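Long-range contact in Ent-copalyl diphosphate synthase (Streptomyces platensis, PDB 5BP8), which is probably a class II terpene cyclase related to the squalene-hopene cyclases, with a mainly helical fold: residues S305-L317 with S350-H362. Numbering follows the deposited sequence.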
ATOM      1  N   SER A 305     -12.597  -7.138  -6.272  1.00 20.65           N
ATOM      2  CA  SER A 305     -12.721  -5.868  -6.972  1.00 22.07           C
ATOM      3  C   SER A 305     -12.995  -4.744  -6.005  1.00 21.18           C
ATOM      4  O   SER A 305     -13.618  -4.953  -4.951  1.00 21.98           O
ATOM      5  CB  SER A 305     -13.835  -5.957  -8.023  1.00 24.86           C
ATOM      6  OG  SER A 305     -13.396  -6.845  -9.061  1.00 28.83           O
ATOM      7  N   ASP A 306     -12.507  -3.552  -6.336  1.00 19.92           N
ATOM      8  CA  ASP A 306     -12.771  -2.379  -5.535  1.00 19.61           C
ATOM      9  C   ASP A 306     -12.948  -1.192  -6.442  1.00 18.69           C
ATOM     10  O   ASP A 306     -12.417  -1.156  -7.548  1.00 19.40           O
ATOM     11  CB  ASP A 306     -11.648  -2.104  -4.504  1.00 19.90           C
ATOM     12  CG  ASP A 306     -10.383  -1.601  -5.147  1.00 19.75           C
ATOM     13  OD1 ASP A 306      -9.518  -2.426  -5.527  1.00 20.25           O
ATOM     14  OD2 ASP A 306     -10.249  -0.369  -5.260  1.00 19.50           O
ATOM     15  N   SER A 307     -13.664  -0.186  -5.967  1.00 19.70           N
ATOM     16  CA  SER A 307     -14.008   0.923  -6.838  1.00 20.14           C
ATOM     17  C   SER A 307     -12.852   1.881  -7.124  1.00 20.61           C
ATOM     18  O   SER A 307     -12.882   2.592  -8.128  1.00 21.03           O
ATOM     19  CB  SER A 307     -15.198   1.711  -6.295  1.00 20.87           C
ATOM     20  OG  SER A 307     -14.936   2.368  -5.071  1.00 20.42           O
ATOM     21  N   ASP A 308     -11.844   1.917  -6.251  1.00 20.19           N
ATOM     22  CA  ASP A 308     -10.714   2.807  -6.486  1.00 20.33           C
ATOM     23  C   ASP A 308      -9.931   2.308  -7.685  1.00 19.07           C
ATOM     24  O   ASP A 308      -9.694   3.061  -8.640  1.00 19.58           O
ATOM     25  CB  ASP A 308      -9.848   2.926  -5.237  1.00 21.00           C
ATOM     26  CG  ASP A 308      -8.805   4.036  -5.329  1.00 23.04           C
ATOM     27  OD1 ASP A 308      -9.114   5.125  -5.895  1.00 22.82           O
ATOM     28  OD2 ASP A 308      -7.674   3.820  -4.770  1.00 22.08           O
ATOM     29  N   ASP A 309      -9.522   1.033  -7.651  1.00 19.18           N
ATOM     30  CA  ASP A 309      -8.852   0.444  -8.763  1.00 18.90           C
ATOM     31  C   ASP A 309      -9.726   0.448 -10.022  1.00 19.57           C
ATOM     32  O   ASP A 309      -9.224   0.719 -11.121  1.00 19.05           O
ATOM     33  CB  ASP A 309      -8.410  -0.983  -8.437  1.00 19.32           C
ATOM     34  CG  ASP A 309      -7.251  -1.007  -7.472  1.00 20.77           C
ATOM     35  OD1 ASP A 309      -6.214  -0.425  -7.818  1.00 20.59           O
ATOM     36  OD2 ASP A 309      -7.403  -1.567  -6.357  1.00 20.95           O
ATOM     37  N   THR A 310     -11.016   0.180  -9.848  1.00 19.99           N
ATOM     38  CA  THR A 310     -11.940   0.142 -10.993  1.00 20.06           C
ATOM     39  C   THR A 310     -11.986   1.526 -11.658  1.00 20.56           C
ATOM     40  O   THR A 310     -11.847   1.630 -12.880  1.00 20.71           O
ATOM     41  CB  THR A 310     -13.351  -0.318 -10.563  1.00 21.04           C
ATOM     42  OG1 THR A 310     -13.285  -1.667 -10.087  1.00 20.62           O
ATOM     43  CG2 THR A 310     -14.330  -0.298 -11.749  1.00 22.32           C
ATOM     44  N   ALA A 311     -12.155   2.573 -10.849  1.00 20.70           N
ATOM     45  CA  ALA A 311     -12.232   3.954 -11.354  1.00 21.23           C
ATOM     46  C   ALA A 311     -10.922   4.356 -12.028  1.00 21.90           C
ATOM     47  O   ALA A 311     -10.924   4.893 -13.123  1.00 21.70           O
ATOM     48  CB  ALA A 311     -12.583   4.916 -10.243  1.00 21.53           C
ATOM     49  N   ALA A 312      -9.782   4.040 -11.401  1.00 20.56           N
ATOM     50  CA  ALA A 312      -8.491   4.378 -11.990  1.00 20.61           C
ATOM     51  C   ALA A 312      -8.288   3.684 -13.335  1.00 21.05           C
ATOM     52  O   ALA A 312      -7.707   4.253 -14.256  1.00 22.16           O
ATOM     53  CB  ALA A 312      -7.345   3.997 -11.060  1.00 19.99           C
ATOM     54  N   VAL A 313      -8.696   2.427 -13.412  1.00 21.47           N
ATOM     55  CA  VAL A 313      -8.520   1.636 -14.602  1.00 22.19           C
ATOM     56  C   VAL A 313      -9.429   2.142 -15.731  1.00 23.25           C
ATOM     57  O   VAL A 313      -8.968   2.282 -16.864  1.00 23.67           O
ATOM     58  CB  VAL A 313      -8.715   0.136 -14.319  1.00 22.30           C
ATOM     59  CG1 VAL A 313      -8.911  -0.645 -15.610  1.00 22.83           C
ATOM     60  CG2 VAL A 313      -7.523  -0.408 -13.569  1.00 22.12           C
ATOM     61  N   LEU A 314     -10.678   2.457 -15.408  1.00 23.31           N
ATOM     62  CA  LEU A 314     -11.609   3.028 -16.396  1.00 24.88           C
ATOM     63  C   LEU A 314     -11.087   4.351 -16.936  1.00 26.03           C
ATOM     64  O   LEU A 314     -11.108   4.579 -18.140  1.00 26.32           O
ATOM     65  CB  LEU A 314     -12.987   3.222 -15.793  1.00 25.11           C
ATOM     66  CG  LEU A 314     -13.802   1.945 -15.581  1.00 25.27           C
ATOM     67  CD1 LEU A 314     -14.939   2.164 -14.597  1.00 25.29           C
ATOM     68  CD2 LEU A 314     -14.340   1.465 -16.936  1.00 26.46           C
ATOM     69  N   PHE A 315     -10.594   5.200 -16.044  1.00 24.74           N
ATOM     70  CA  PHE A 315     -10.020   6.491 -16.398  1.00 25.46           C
ATOM     71  C   PHE A 315      -8.783   6.302 -17.260  1.00 25.22           C
ATOM     72  O   PHE A 315      -8.618   6.962 -18.294  1.00 24.87           O
ATOM     73  CB  PHE A 315      -9.717   7.278 -15.090  1.00 24.84           C
ATOM     74  CG  PHE A 315      -9.263   8.714 -15.269  1.00 26.02           C
ATOM     75  CD1 PHE A 315      -9.867   9.583 -16.176  1.00 25.91           C
ATOM     76  CD2 PHE A 315      -8.266   9.239 -14.423  1.00 25.97           C
ATOM     77  CE1 PHE A 315      -9.421  10.894 -16.284  1.00 26.39           C
ATOM     78  CE2 PHE A 315      -7.840  10.544 -14.515  1.00 25.51           C
ATOM     79  CZ  PHE A 315      -8.426  11.385 -15.446  1.00 26.58           C
ATOM     80  N   ALA A 316      -7.911   5.378 -16.877  1.00 24.50           N
ATOM     81  CA  ALA A 316      -6.705   5.124 -17.647  1.00 25.23           C
ATOM     82  C   ALA A 316      -7.012   4.643 -19.068  1.00 26.51           C
ATOM     83  O   ALA A 316      -6.407   5.129 -20.042  1.00 27.37           O
ATOM     84  CB  ALA A 316      -5.844   4.087 -16.940  1.00 24.63           C
ATOM     85  N   LEU A 317      -7.934   3.688 -19.169  1.00 25.23           N
ATOM     86  CA  LEU A 317      -8.329   3.152 -20.464  1.00 26.44           C
ATOM     87  C   LEU A 317      -8.926   4.251 -21.333  1.00 27.22           C
ATOM     88  O   LEU A 317      -8.508   4.416 -22.500  1.00 29.00           O
ATOM     89  CB  LEU A 317      -9.286   1.975 -20.316  1.00 25.30           C
ATOM     90  CG  LEU A 317      -8.651   0.660 -19.857  1.00 25.40           C
ATOM     91  CD1 LEU A 317      -9.734  -0.307 -19.410  1.00 24.96           C
ATOM     92  CD2 LEU A 317      -7.762   0.038 -20.927  1.00 25.95           C
ATOM     93  N   SER A 350      -9.806   9.466  -1.421  1.00 19.77           N
ATOM     94  CA  SER A 350      -9.073   9.267  -2.678  1.00 19.57           C
ATOM     95  C   SER A 350      -9.909   8.426  -3.656  1.00 19.29           C
ATOM     96  O   SER A 350      -9.872   8.662  -4.860  1.00 20.52           O
ATOM     97  CB  SER A 350      -7.672   8.632  -2.454  1.00 19.71           C
ATOM     98  OG  SER A 350      -7.795   7.273  -2.113  1.00 19.75           O
ATOM     99  N   THR A 351     -10.648   7.453  -3.144  1.00 19.17           N
ATOM    100  CA  THR A 351     -11.510   6.616  -3.981  1.00 19.51           C
ATOM    101  C   THR A 351     -12.594   7.469  -4.665  1.00 20.19           C
ATOM    102  O   THR A 351     -12.820   7.369  -5.874  1.00 21.22           O
ATOM    103  CB  THR A 351     -12.137   5.494  -3.157  1.00 19.75           C
ATOM    104  OG1 THR A 351     -11.099   4.643  -2.634  1.00 19.73           O
ATOM    105  CG2 THR A 351     -13.130   4.643  -3.980  1.00 20.25           C
ATOM    106  N   ASN A 352     -13.248   8.311  -3.882  1.00 21.37           N
ATOM    107  CA  ASN A 352     -14.270   9.199  -4.436  1.00 22.32           C
ATOM    108  C   ASN A 352     -13.707  10.182  -5.439  1.00 23.21           C
ATOM    109  O   ASN A 352     -14.328  10.414  -6.483  1.00 22.44           O
ATOM    110  CB  ASN A 352     -15.051   9.878  -3.324  1.00 23.43           C
ATOM    111  CG  ASN A 352     -16.122   8.970  -2.748  1.00 25.55           C
ATOM    112  OD1 ASN A 352     -17.300   9.001  -3.182  1.00 26.91           O
ATOM    113  ND2 ASN A 352     -15.734   8.123  -1.806  1.00 25.52           N
ATOM    114  N   ALA A 353     -12.522  10.739  -5.155  1.00 21.31           N
ATOM    115  CA  ALA A 353     -11.786  11.519  -6.162  1.00 21.73           C
ATOM    116  C   ALA A 353     -11.579  10.758  -7.465  1.00 21.53           C
ATOM    117  O   ALA A 353     -11.826  11.304  -8.558  1.00 21.86           O
ATOM    118  CB  ALA A 353     -10.443  12.006  -5.615  1.00 20.83           C
ATOM    119  N   HIS A 354     -11.127   9.498  -7.382  1.00 20.10           N
ATOM    120  CA  HIS A 354     -10.856   8.733  -8.577  1.00 20.54           C
ATOM    121  C   HIS A 354     -12.152   8.378  -9.346  1.00 20.81           C
ATOM    122  O   HIS A 354     -12.172   8.362 -10.587  1.00 21.41           O
ATOM    123  CB  HIS A 354      -9.972   7.505  -8.237  1.00 21.48           C
ATOM    124  CG  HIS A 354      -8.605   7.897  -7.764  1.00 22.58           C
ATOM    125  ND1 HIS A 354      -7.861   7.143  -6.875  1.00 23.02           N
ATOM    126  CD2 HIS A 354      -7.859   8.988  -8.045  1.00 23.82           C
ATOM    127  CE1 HIS A 354      -6.724   7.765  -6.626  1.00 23.16           C
ATOM    128  NE2 HIS A 354      -6.699   8.889  -7.316  1.00 23.80           N
ATOM    129  N   ILE A 355     -13.228   8.164  -8.610  1.00 20.45           N
ATOM    130  CA  ILE A 355     -14.532   7.941  -9.217  1.00 21.75           C
ATOM    131  C   ILE A 355     -15.020   9.214  -9.908  1.00 22.39           C
ATOM    132  O   ILE A 355     -15.545   9.147 -11.020  1.00 24.86           O
ATOM    133  CB  ILE A 355     -15.548   7.404  -8.194  1.00 21.37           C
ATOM    134  CG1 ILE A 355     -15.116   5.988  -7.808  1.00 20.57           C
ATOM    135  CG2 ILE A 355     -16.952   7.294  -8.796  1.00 21.41           C
ATOM    136  CD1 ILE A 355     -15.761   5.465  -6.568  1.00 21.28           C
ATOM    137  N   LEU A 356     -14.793  10.354  -9.286  1.00 22.70           N
ATOM    138  CA  LEU A 356     -15.124  11.631  -9.935  1.00 23.87           C
ATOM    139  C   LEU A 356     -14.395  11.783 -11.269  1.00 25.24           C
ATOM    140  O   LEU A 356     -15.001  12.219 -12.276  1.00 25.22           O
ATOM    141  CB  LEU A 356     -14.850  12.798  -9.010  1.00 23.97           C
ATOM    142  CG  LEU A 356     -15.087  14.206  -9.567  1.00 24.15           C
ATOM    143  CD1 LEU A 356     -16.519  14.343 -10.027  1.00 25.42           C
ATOM    144  CD2 LEU A 356     -14.787  15.262  -8.547  1.00 24.17           C
ATOM    145  N   GLU A 357     -13.115  11.408 -11.312  1.00 24.04           N
ATOM    146  CA  GLU A 357     -12.368  11.450 -12.559  1.00 24.93           C
ATOM    147  C   GLU A 357     -12.921  10.481 -13.602  1.00 26.07           C
ATOM    148  O   GLU A 357     -13.083  10.865 -14.764  1.00 26.25           O
ATOM    149  CB  GLU A 357     -10.882  11.195 -12.350  1.00 26.24           C
ATOM    150  CG  GLU A 357     -10.224  12.232 -11.434  1.00 26.20           C
ATOM    151  CD  GLU A 357      -8.760  11.938 -11.187  1.00 28.34           C
ATOM    152  OE1 GLU A 357      -8.417  10.725 -11.003  1.00 28.31           O
ATOM    153  OE2 GLU A 357      -7.966  12.911 -11.187  1.00 29.88           O
ATOM    154  N   ALA A 358     -13.160   9.227 -13.227  1.00 25.63           N
ATOM    155  CA  ALA A 358     -13.627   8.260 -14.207  1.00 25.57           C
ATOM    156  C   ALA A 358     -14.969   8.731 -14.813  1.00 26.38           C
ATOM    157  O   ALA A 358     -15.150   8.718 -16.047  1.00 27.36           O
ATOM    158  CB  ALA A 358     -13.781   6.897 -13.593  1.00 24.82           C
ATOM    159  N   LEU A 359     -15.888   9.130 -13.942  1.00 26.90           N
ATOM    160  CA  LEU A 359     -17.215   9.571 -14.380  1.00 28.39           C
ATOM    161  C   LEU A 359     -17.153  10.872 -15.166  1.00 30.17           C
ATOM    162  O   LEU A 359     -17.711  10.967 -16.276  1.00 30.55           O
ATOM    163  CB  LEU A 359     -18.167   9.695 -13.199  1.00 27.97           C
ATOM    164  CG  LEU A 359     -18.441   8.403 -12.440  1.00 26.53           C
ATOM    165  CD1 LEU A 359     -19.445   8.673 -11.349  1.00 26.74           C
ATOM    166  CD2 LEU A 359     -18.926   7.265 -13.326  1.00 27.09           C
ATOM    167  N   GLY A 360     -16.479  11.867 -14.597  1.00 30.18           N
ATOM    168  CA  GLY A 360     -16.337  13.170 -15.230  1.00 30.30           C
ATOM    169  C   GLY A 360     -15.673  13.075 -16.577  1.00 30.86           C
ATOM    170  O   GLY A 360     -16.107  13.729 -17.563  1.00 31.39           O
ATOM    171  N   HIS A 361     -14.650  12.230 -16.669  1.00 28.97           N
ATOM    172  CA  HIS A 361     -13.964  12.078 -17.920  1.00 30.28           C
ATOM    173  C   HIS A 361     -14.843  11.361 -18.944  1.00 31.93           C
ATOM    174  O   HIS A 361     -14.824  11.712 -20.139  1.00 34.05           O
ATOM    175  CB  HIS A 361     -12.665  11.318 -17.776  1.00 29.79           C
ATOM    176  CG  HIS A 361     -11.945  11.151 -19.073  1.00 29.75           C
ATOM    177  ND1 HIS A 361     -12.054  10.012 -19.837  1.00 32.31           N
ATOM    178  CD2 HIS A 361     -11.154  11.998 -19.769  1.00 29.50           C
ATOM    179  CE1 HIS A 361     -11.323  10.148 -20.925  1.00 31.90           C
ATOM    180  NE2 HIS A 361     -10.762  11.341 -20.905  1.00 31.36           N
ATOM    181  N   HIS A 362     -15.585  10.358 -18.471  1.00 31.47           N
ATOM    182  CA  HIS A 362     -16.503   9.633 -19.338  1.00 32.79           C
ATOM    183  C   HIS A 362     -17.536  10.579 -19.967  1.00 34.72           C
ATOM    184  O   HIS A 362     -17.748  10.511 -21.179  1.00 38.31           O
ATOM    185  CB  HIS A 362     -17.265   8.550 -18.606  1.00 31.82           C
ATOM    186  CG  HIS A 362     -18.176   7.769 -19.509  1.00 31.59           C
ATOM    187  ND1 HIS A 362     -17.711   6.796 -20.357  1.00 31.72           N
ATOM    188  CD2 HIS A 362     -19.506   7.874 -19.748  1.00 33.43           C
ATOM    189  CE1 HIS A 362     -18.722   6.291 -21.048  1.00 32.07           C
ATOM    190  NE2 HIS A 362     -19.821   6.936 -20.704  1.00 33.27           N
TER
HETATM  191  O   HOH W   1      -6.283   5.885  -3.833  1.00 26.28           O
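D308 and H354 form the polar end of the contact between segments 305-317 and 350-362. H354 ND1 donates to D308 OD1 over 2.6 Å. The N-H...O angle is 159°. The bond uses the syn lone pair of OD1, and carboxylate and imidazole lie nearly coplanar. CG of D308 stands anti to the backbone N (chi1 -169°), which swings the acid across to the histidine. A water bridges D308 OD2 and S350 OG, and that hydroxyl also bonds D396.

The middle is tight. The segment axes come within 8.1 Å of each other, and the small side chains of A311 and A358 allow this. A311 CB packs on I355 CG1 at 3.7 Å and on A358 CB.

The F315 end is the more solvent-facing. F315 and H361 are partly exposed, though the F315 ring is closely packed. E357 CB sits over one face of it, 3.8 Å from its centroid, as a CH-pi contact. F315 turns its edge toward the face of H361, offset, with planes at 71°.

Helix 402-416 brings Y404 and C408 against H354. D306 to D309 read D-S-D-D, consistent with the DXDD motif of class II terpene cyclases, with D308 its middle aspartate. The buried, in-plane bond to H354 orients that carboxylate and contributes to the setting of the ring.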